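Local structure of interphotoreceptor retinoid-binding protein (Xenopus laevis, 1J7X) at residues L162-D167 and P192-K197; A157-L162 and D186-H191; E135-T140 and K197-K202. The protein probably binds and carries retinoids through a functional unit related to the peptidase S41 family. All blocks are in the same frame, centred on the assembly; numbering follows the deposited sequence.

All three contacts lie on one side of the chain's centre, in the part matching peptidase S41 of the ClpP/crotonase clan, whose core is built of beta-beta-alpha units. Contacts 1 and 2 share L162 and both use helix 158-163; their centres are about 10 Å apart, with segments alternating along the chain. Contact 3, sharing K197 with contact 1, joins the end of helix 119-137 to the later part of their common loop between strands 186-189 and 204-209; it lies, centre to centre, about 10 Å from contact 1 and about 19 Å from contact 2. The run from strand 186-189 onward is fastened first to helix 158-163, then to the turn after it, and last to helix 119-137.

Contact 1 (L162-D167 and P192-K197); sequences LSYFLD and PKVLGK
With CG anti to the carbonyl carbon (chi1 -73°), Y164 sends its ring from the turn after helix 158-163 toward the loop 192-197; V194 turns CG1 anti to its own carbonyl carbon, so that CB and both methyls meet the tyrosine. The turn is a type I beta turn, S163 to L166, within the part of the chain that belongs to the S41 peptidase family, a ClpP/crotonase-type fold. V194 lies over one ring face in a CH-pi contact, its CB 3.8 Å from the centroid of the Y164 ring and displaced toward the rim. CG2 sits by CE2, while V194 CG1 reaches back to S163, 3.6 Å from that residue's CB. The serine hydroxyl itself is engaged with P159 and H191. At the ring's edge lie two carbonyl oxygens of the loop, those of L195 and K197. W134 of helix 119-137 also stacks with the ring. An alanine in place of Y164 would remove the ring and hydroxyl, and would probably loosen the loop by costing it both the cover over V194 and its bond to L195. That bond is short: Y164 OH donates to L195 O at 2.5 Å, approaching from above the carbonyl plane, 28° out of it, with a C=O...donor angle of 128°.

Contact 2 (A157-L162 and D186-H191); sequences AVPLLL and DEVYSH
Helix 158-163 meets the end of strand 186-189 here, a helix-on-strand packing in the S41-family part of the chain, where the strand pairs antiparallel with strand 173-179. The side chains decide the fit. P159, its ring puckered C-gamma exo, directs its CB toward the strand and sets CG against the V188 methyl CG1 at 3.5 Å. V188 holds that methyl anti to its backbone N (chi1 -176°), and the two side chains cross obliquely. CB of P159 also rests near the strand's backbone, 3.8 Å from Y189 O. One residue further along, L160 has CG anti to its backbone N (chi1 178°), and the chain continues with chi2 at 61°; this puts its CD1 methyl over one face of the H191 imidazole. H191 points its CB toward the helix. The contact is therefore apolar between side chains, while S190 OG is satisfied by the backbone N of I172. L160 also touches I122 of helix 119-137. Over the imidazole the nearest side-chain approach is L160 CD1 to H191 CG, at 4.2 Å.

Contact 3 (E135-T140 and K197-K202); sequences EPITIT and KPYGSK
K197 and Y199 of the loop 197-202 both reach the end of helix 119-137, and the two side chains meet it in quite different ways. The helix leads into a type I beta turn, I137 to T140, and then to strand 142-146 of the mixed sheet, in the S41-family part of the chain. K197, extended beyond CG, lies alongside E135 with both pointing the same way; the glutamate bends at chi2 (59°) to bring its carboxylate onto the ammonium. The resulting salt bridge is very short, E135 OE1 to K197 NZ 2.4 Å, and uses the syn lone pair of OE1, on the side of the other oxygen. T138 crosses the lysine chain at about a right angle, its OG1 3.7 Å from K197 CD. That hydroxyl also bonds to W134 O, and a water bridges it to the loop, donating to P198 O.

Y199 turns its CG anti to its own backbone N (chi1 -164°) and crosses I137 obliquely, I137 CD1 touching Y199 CD1 at 3.5 Å. I137 holds CG1 in the crowded position between N and carbonyl carbon, and both side chains also pack on L143 of strand 142-146. At the ring's edge, in its plane, lie I137 O and T140 OG1, and T140 crosses the tyrosine at about a right angle. The hydroxyls form a short hydrogen-bond chain: Y199 OH donates to T140 OG1 at 2.7 Å, and T140 OG1 in turn donates to I137 O. I137 O takes two bonds, from T140 N at 3.0 Å and, in the carbonyl plane on a lone pair, from T140 OG1 at 2.7 Å.

Contact 1 (L162-D167 and P192-K197)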
# COMPACT_ATOMS: atom_id res chain seq x y z
N LEU A 162 8.24 0.78 9.98
CA LEU A 162 7.65 1.95 10.50
C LEU A 162 8.17 2.26 11.91
O LEU A 162 8.35 3.40 12.29
CB LEU A 162 6.17 1.76 10.51
CG LEU A 162 5.40 1.92 9.21
CD1 LEU A 162 3.94 1.43 9.41
CD2 LEU A 162 5.38 3.31 8.74
N SER A 163 8.42 1.19 12.65
CA SER A 163 8.86 1.28 14.08
C SER A 163 10.15 1.98 14.26
O SER A 163 10.42 2.51 15.34
CB SER A 163 8.90 -0.09 14.69
OG SER A 163 7.60 -0.74 14.65
N TYR A 164 10.94 2.10 13.21
CA TYR A 164 12.17 2.90 13.29
C TYR A 164 11.93 4.40 13.33
O TYR A 164 12.87 5.18 13.56
CB TYR A 164 13.15 2.54 12.12
CG TYR A 164 13.82 1.21 12.28
CD1 TYR A 164 13.20 0.02 11.90
CD2 TYR A 164 15.12 1.12 12.66
CE1 TYR A 164 13.75 -1.23 12.07
CE2 TYR A 164 15.69 -0.14 12.91
CZ TYR A 164 15.06 -1.28 12.57
OH TYR A 164 15.69 -2.51 12.74
N PHE A 165 10.69 4.80 13.08
CA PHE A 165 10.34 6.22 13.06
C PHE A 165 9.38 6.61 14.16
O PHE A 165 8.83 7.72 14.13
CB PHE A 165 9.82 6.57 11.69
CG PHE A 165 10.76 6.30 10.61
CD1 PHE A 165 11.82 7.13 10.33
CD2 PHE A 165 10.68 5.16 9.91
CE1 PHE A 165 12.69 6.80 9.33
CE2 PHE A 165 11.58 4.76 8.97
CZ PHE A 165 12.60 5.60 8.64
N LEU A 166 9.23 5.73 15.16
CA LEU A 166 8.27 6.00 16.25
C LEU A 166 8.99 5.82 17.57
O LEU A 166 10.14 5.49 17.55
CB LEU A 166 7.14 5.02 16.24
CG LEU A 166 6.37 5.05 14.94
CD1 LEU A 166 5.42 3.85 14.90
CD2 LEU A 166 5.55 6.31 14.85
N ASP A 167 8.30 6.06 18.69
CA ASP A 167 8.90 5.97 20.06
C ASP A 167 9.17 4.54 20.50
O ASP A 167 8.29 3.72 20.47
CB ASP A 167 7.97 6.62 21.09
CG ASP A 167 8.08 8.15 21.12
OD1 ASP A 167 7.27 8.78 21.85
OD2 ASP A 167 8.98 8.79 20.48
N PRO A 192 7.76 -2.76 19.82
CA PRO A 192 8.41 -2.14 20.95
C PRO A 192 9.94 -2.20 20.92
O PRO A 192 10.56 -1.49 21.65
CB PRO A 192 7.85 -2.95 22.13
CG PRO A 192 7.67 -4.30 21.58
CD PRO A 192 7.02 -4.01 20.21
N LYS A 193 10.50 -3.00 20.07
CA LYS A 193 11.96 -3.10 19.96
C LYS A 193 12.34 -3.34 18.52
O LYS A 193 11.74 -4.16 17.87
CB LYS A 193 12.46 -4.23 20.84
CG LYS A 193 13.96 -4.52 20.71
CD LYS A 193 14.77 -3.42 21.29
CE LYS A 193 16.35 -3.53 20.88
NZ LYS A 193 16.72 -4.96 20.81
N VAL A 194 13.31 -2.56 18.04
CA VAL A 194 13.86 -2.82 16.72
C VAL A 194 15.38 -3.15 16.85
O VAL A 194 16.00 -2.82 17.90
CB VAL A 194 13.70 -1.56 15.79
CG1 VAL A 194 12.12 -1.30 15.63
CG2 VAL A 194 14.46 -0.37 16.27
N LEU A 195 15.97 -3.64 15.79
CA LEU A 195 17.39 -3.93 15.83
C LEU A 195 18.07 -2.68 15.21
O LEU A 195 17.86 -2.35 14.03
CB LEU A 195 17.69 -5.20 15.03
CG LEU A 195 19.11 -5.70 15.20
CD1 LEU A 195 19.23 -6.29 16.55
CD2 LEU A 195 19.57 -6.63 14.21
N GLY A 196 19.00 -2.14 15.96
CA GLY A 196 19.72 -0.98 15.43
C GLY A 196 19.01 0.26 15.92
O GLY A 196 18.00 0.15 16.59
N LYS A 197 19.60 1.42 15.68
CA LYS A 197 19.10 2.68 16.26
C LYS A 197 17.89 3.19 15.50
O LYS A 197 17.91 3.35 14.29
CB LYS A 197 20.15 3.75 16.14
CG LYS A 197 21.37 3.53 17.06
CD LYS A 197 22.49 4.46 16.72
CE LYS A 197 23.68 4.23 17.61
NZ LYS A 197 24.85 4.95 16.99

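Contact 2 (A157-L162 and D186-H191)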
# COMPACT_ATOMS: atom_id res chain seq x y z
N ALA A 157 6.72 -6.79 6.45
CA ALA A 157 7.74 -5.99 7.19
C ALA A 157 7.40 -4.54 7.36
O ALA A 157 8.14 -3.83 7.95
CB ALA A 157 9.07 -6.10 6.54
N VAL A 158 6.22 -4.08 6.88
CA VAL A 158 5.90 -2.69 7.04
C VAL A 158 5.84 -2.20 8.48
O VAL A 158 6.33 -1.14 8.79
CB VAL A 158 4.67 -2.38 6.20
CG1 VAL A 158 4.19 -1.00 6.37
CG2 VAL A 158 4.98 -2.52 4.68
N PRO A 159 5.16 -2.95 9.37
CA PRO A 159 5.13 -2.50 10.74
C PRO A 159 6.50 -2.34 11.37
O PRO A 159 6.78 -1.39 12.06
CB PRO A 159 4.25 -3.56 11.44
CG PRO A 159 3.35 -4.09 10.28
CD PRO A 159 4.30 -4.11 9.06
N LEU A 160 7.37 -3.28 11.10
CA LEU A 160 8.72 -3.27 11.62
C LEU A 160 9.45 -2.06 11.11
O LEU A 160 10.08 -1.34 11.88
CB LEU A 160 9.43 -4.59 11.23
CG LEU A 160 10.92 -4.60 11.72
CD1 LEU A 160 10.92 -4.48 13.22
CD2 LEU A 160 11.62 -5.91 11.29
N LEU A 161 9.39 -1.80 9.80
CA LEU A 161 10.05 -0.62 9.28
C LEU A 161 9.55 0.65 9.90
O LEU A 161 10.27 1.56 10.24
CB LEU A 161 9.96 -0.57 7.76
CG LEU A 161 10.52 0.65 7.09
CD1 LEU A 161 11.96 0.76 7.36
CD2 LEU A 161 10.36 0.70 5.55
N LEU A 162 8.24 0.78 9.98
CA LEU A 162 7.65 1.95 10.50
C LEU A 162 8.17 2.26 11.91
O LEU A 162 8.35 3.40 12.29
CB LEU A 162 6.17 1.76 10.51
CG LEU A 162 5.40 1.92 9.21
CD1 LEU A 162 3.94 1.43 9.41
CD2 LEU A 162 5.38 3.31 8.74
N ASP A 186 -7.95 -7.72 12.62
CA ASP A 186 -6.63 -7.72 13.25
C ASP A 186 -6.01 -6.35 13.36
O ASP A 186 -5.86 -5.61 12.37
CB ASP A 186 -5.71 -8.64 12.48
CG ASP A 186 -6.16 -10.07 12.52
OD1 ASP A 186 -6.32 -10.66 13.62
OD2 ASP A 186 -6.42 -10.73 11.49
N GLU A 187 -5.72 -5.94 14.59
CA GLU A 187 -5.13 -4.67 14.82
C GLU A 187 -3.61 -4.83 14.68
O GLU A 187 -3.04 -5.75 15.21
CB GLU A 187 -5.43 -4.11 16.19
CG GLU A 187 -6.89 -3.83 16.39
CD GLU A 187 -7.50 -4.92 17.13
OE1 GLU A 187 -7.27 -6.11 16.81
OE2 GLU A 187 -8.20 -4.53 18.04
N VAL A 188 -3.03 -3.94 13.91
CA VAL A 188 -1.60 -3.96 13.62
C VAL A 188 -0.91 -2.86 14.34
O VAL A 188 -1.22 -1.70 14.26
CB VAL A 188 -1.31 -3.98 12.07
CG1 VAL A 188 0.20 -4.10 11.86
CG2 VAL A 188 -2.06 -5.06 11.40
N TYR A 189 0.10 -3.23 15.13
CA TYR A 189 0.83 -2.32 15.91
C TYR A 189 2.33 -2.32 15.51
O TYR A 189 2.74 -3.27 14.96
CB TYR A 189 0.78 -2.72 17.43
CG TYR A 189 -0.63 -2.64 18.00
CD1 TYR A 189 -1.18 -1.48 18.42
CD2 TYR A 189 -1.40 -3.78 18.02
CE1 TYR A 189 -2.48 -1.47 18.88
CE2 TYR A 189 -2.68 -3.71 18.49
CZ TYR A 189 -3.16 -2.58 18.89
OH TYR A 189 -4.53 -2.60 19.30
N SER A 190 2.98 -1.27 15.91
CA SER A 190 4.40 -1.07 15.79
C SER A 190 5.05 -2.02 16.77
O SER A 190 4.45 -2.50 17.69
CB SER A 190 4.79 0.37 16.11
OG SER A 190 4.50 0.78 17.40
N HIS A 191 6.32 -2.26 16.57
CA HIS A 191 7.14 -3.07 17.49
C HIS A 191 7.76 -2.25 18.60
O HIS A 191 8.26 -1.18 18.35
CB HIS A 191 8.23 -3.80 16.70
CG HIS A 191 7.73 -4.99 15.97
ND1 HIS A 191 7.95 -6.29 16.42
CD2 HIS A 191 6.86 -5.11 14.91
CE1 HIS A 191 7.27 -7.14 15.67
NE2 HIS A 191 6.63 -6.44 14.72

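Contact 3 (E135-T140 and K197-K202)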
# COMPACT_ATOMS: atom_id res chain seq x y z
N GLU A 135 22.68 3.23 11.26
CA GLU A 135 23.84 3.94 11.85
C GLU A 135 24.23 5.13 11.02
O GLU A 135 24.29 6.21 11.58
CB GLU A 135 25.01 2.99 12.06
CG GLU A 135 26.28 3.85 12.53
CD GLU A 135 26.13 4.66 13.81
OE1 GLU A 135 25.36 4.30 14.71
OE2 GLU A 135 26.87 5.73 13.95
N PRO A 136 24.49 5.04 9.73
CA PRO A 136 24.91 6.19 8.98
C PRO A 136 23.95 7.44 9.04
O PRO A 136 24.41 8.63 9.04
CB PRO A 136 25.00 5.59 7.57
CG PRO A 136 25.28 4.20 7.77
CD PRO A 136 24.46 3.81 8.85
N ILE A 137 22.62 7.23 9.07
CA ILE A 137 21.68 8.39 9.10
C ILE A 137 21.52 9.02 10.46
O ILE A 137 20.94 10.05 10.57
CB ILE A 137 20.28 7.97 8.55
CG1 ILE A 137 19.59 7.00 9.43
CG2 ILE A 137 20.38 7.45 7.20
CD1 ILE A 137 18.14 6.72 8.97
N THR A 138 22.06 8.36 11.51
CA THR A 138 21.95 8.92 12.83
C THR A 138 22.41 10.37 13.01
O THR A 138 21.80 11.15 13.77
CB THR A 138 22.71 8.12 13.87
OG1 THR A 138 22.13 6.86 13.95
CG2 THR A 138 22.31 8.69 15.27
N ILE A 139 23.41 10.73 12.26
CA ILE A 139 23.98 12.07 12.32
C ILE A 139 23.01 13.14 11.71
O ILE A 139 23.05 14.29 12.09
CB ILE A 139 25.30 12.10 11.57
CG1 ILE A 139 25.97 13.48 11.69
CG2 ILE A 139 25.19 11.72 10.10
CD1 ILE A 139 26.47 13.83 13.05
N THR A 140 22.15 12.75 10.77
CA THR A 140 21.27 13.73 10.09
C THR A 140 20.12 14.31 10.91
O THR A 140 19.65 13.74 11.91
CB THR A 140 20.73 13.11 8.82
OG1 THR A 140 19.81 12.04 9.12
CG2 THR A 140 21.85 12.52 7.97
N LYS A 197 19.60 1.42 15.68
CA LYS A 197 19.10 2.68 16.26
C LYS A 197 17.89 3.19 15.50
O LYS A 197 17.91 3.35 14.29
CB LYS A 197 20.15 3.75 16.14
CG LYS A 197 21.37 3.53 17.06
CD LYS A 197 22.49 4.46 16.72
CE LYS A 197 23.68 4.23 17.61
NZ LYS A 197 24.85 4.95 16.99
N PRO A 198 16.78 3.38 16.18
CA PRO A 198 15.63 3.97 15.50
C PRO A 198 15.98 5.40 15.13
O PRO A 198 16.85 6.05 15.75
CB PRO A 198 14.50 3.89 16.58
CG PRO A 198 15.10 3.68 17.77
CD PRO A 198 16.39 2.89 17.52
N TYR A 199 15.41 5.87 14.04
CA TYR A 199 15.62 7.22 13.61
C TYR A 199 14.88 8.12 14.59
O TYR A 199 15.17 9.23 14.70
CB TYR A 199 15.04 7.50 12.19
CG TYR A 199 15.59 8.75 11.59
CD1 TYR A 199 16.94 8.91 11.42
CD2 TYR A 199 14.79 9.77 11.15
CE1 TYR A 199 17.43 10.07 10.83
CE2 TYR A 199 15.30 10.94 10.66
CZ TYR A 199 16.63 11.10 10.49
OH TYR A 199 17.17 12.25 9.80
N GLY A 200 13.85 7.60 15.22
CA GLY A 200 13.12 8.35 16.20
C GLY A 200 11.87 9.03 15.60
O GLY A 200 11.63 9.05 14.42
N SER A 201 11.13 9.71 16.46
CA SER A 201 9.89 10.39 16.02
C SER A 201 9.93 11.89 15.88
O SER A 201 8.89 12.49 15.42
CB SER A 201 8.75 10.07 17.00
OG SER A 201 9.04 10.67 18.29
N LYS A 202 11.12 12.45 16.10
CA LYS A 202 11.31 13.90 16.07
C LYS A 202 11.84 14.49 14.77
O LYS A 202 11.35 15.46 14.27
CB LYS A 202 12.20 14.33 17.24
CG LYS A 202 11.78 13.82 18.60
CD LYS A 202 10.41 14.33 19.08
CE LYS A 202 10.47 15.85 19.27
NZ LYS A 202 11.63 16.28 20.15
O HOH W 1 19.31 7.39 15.01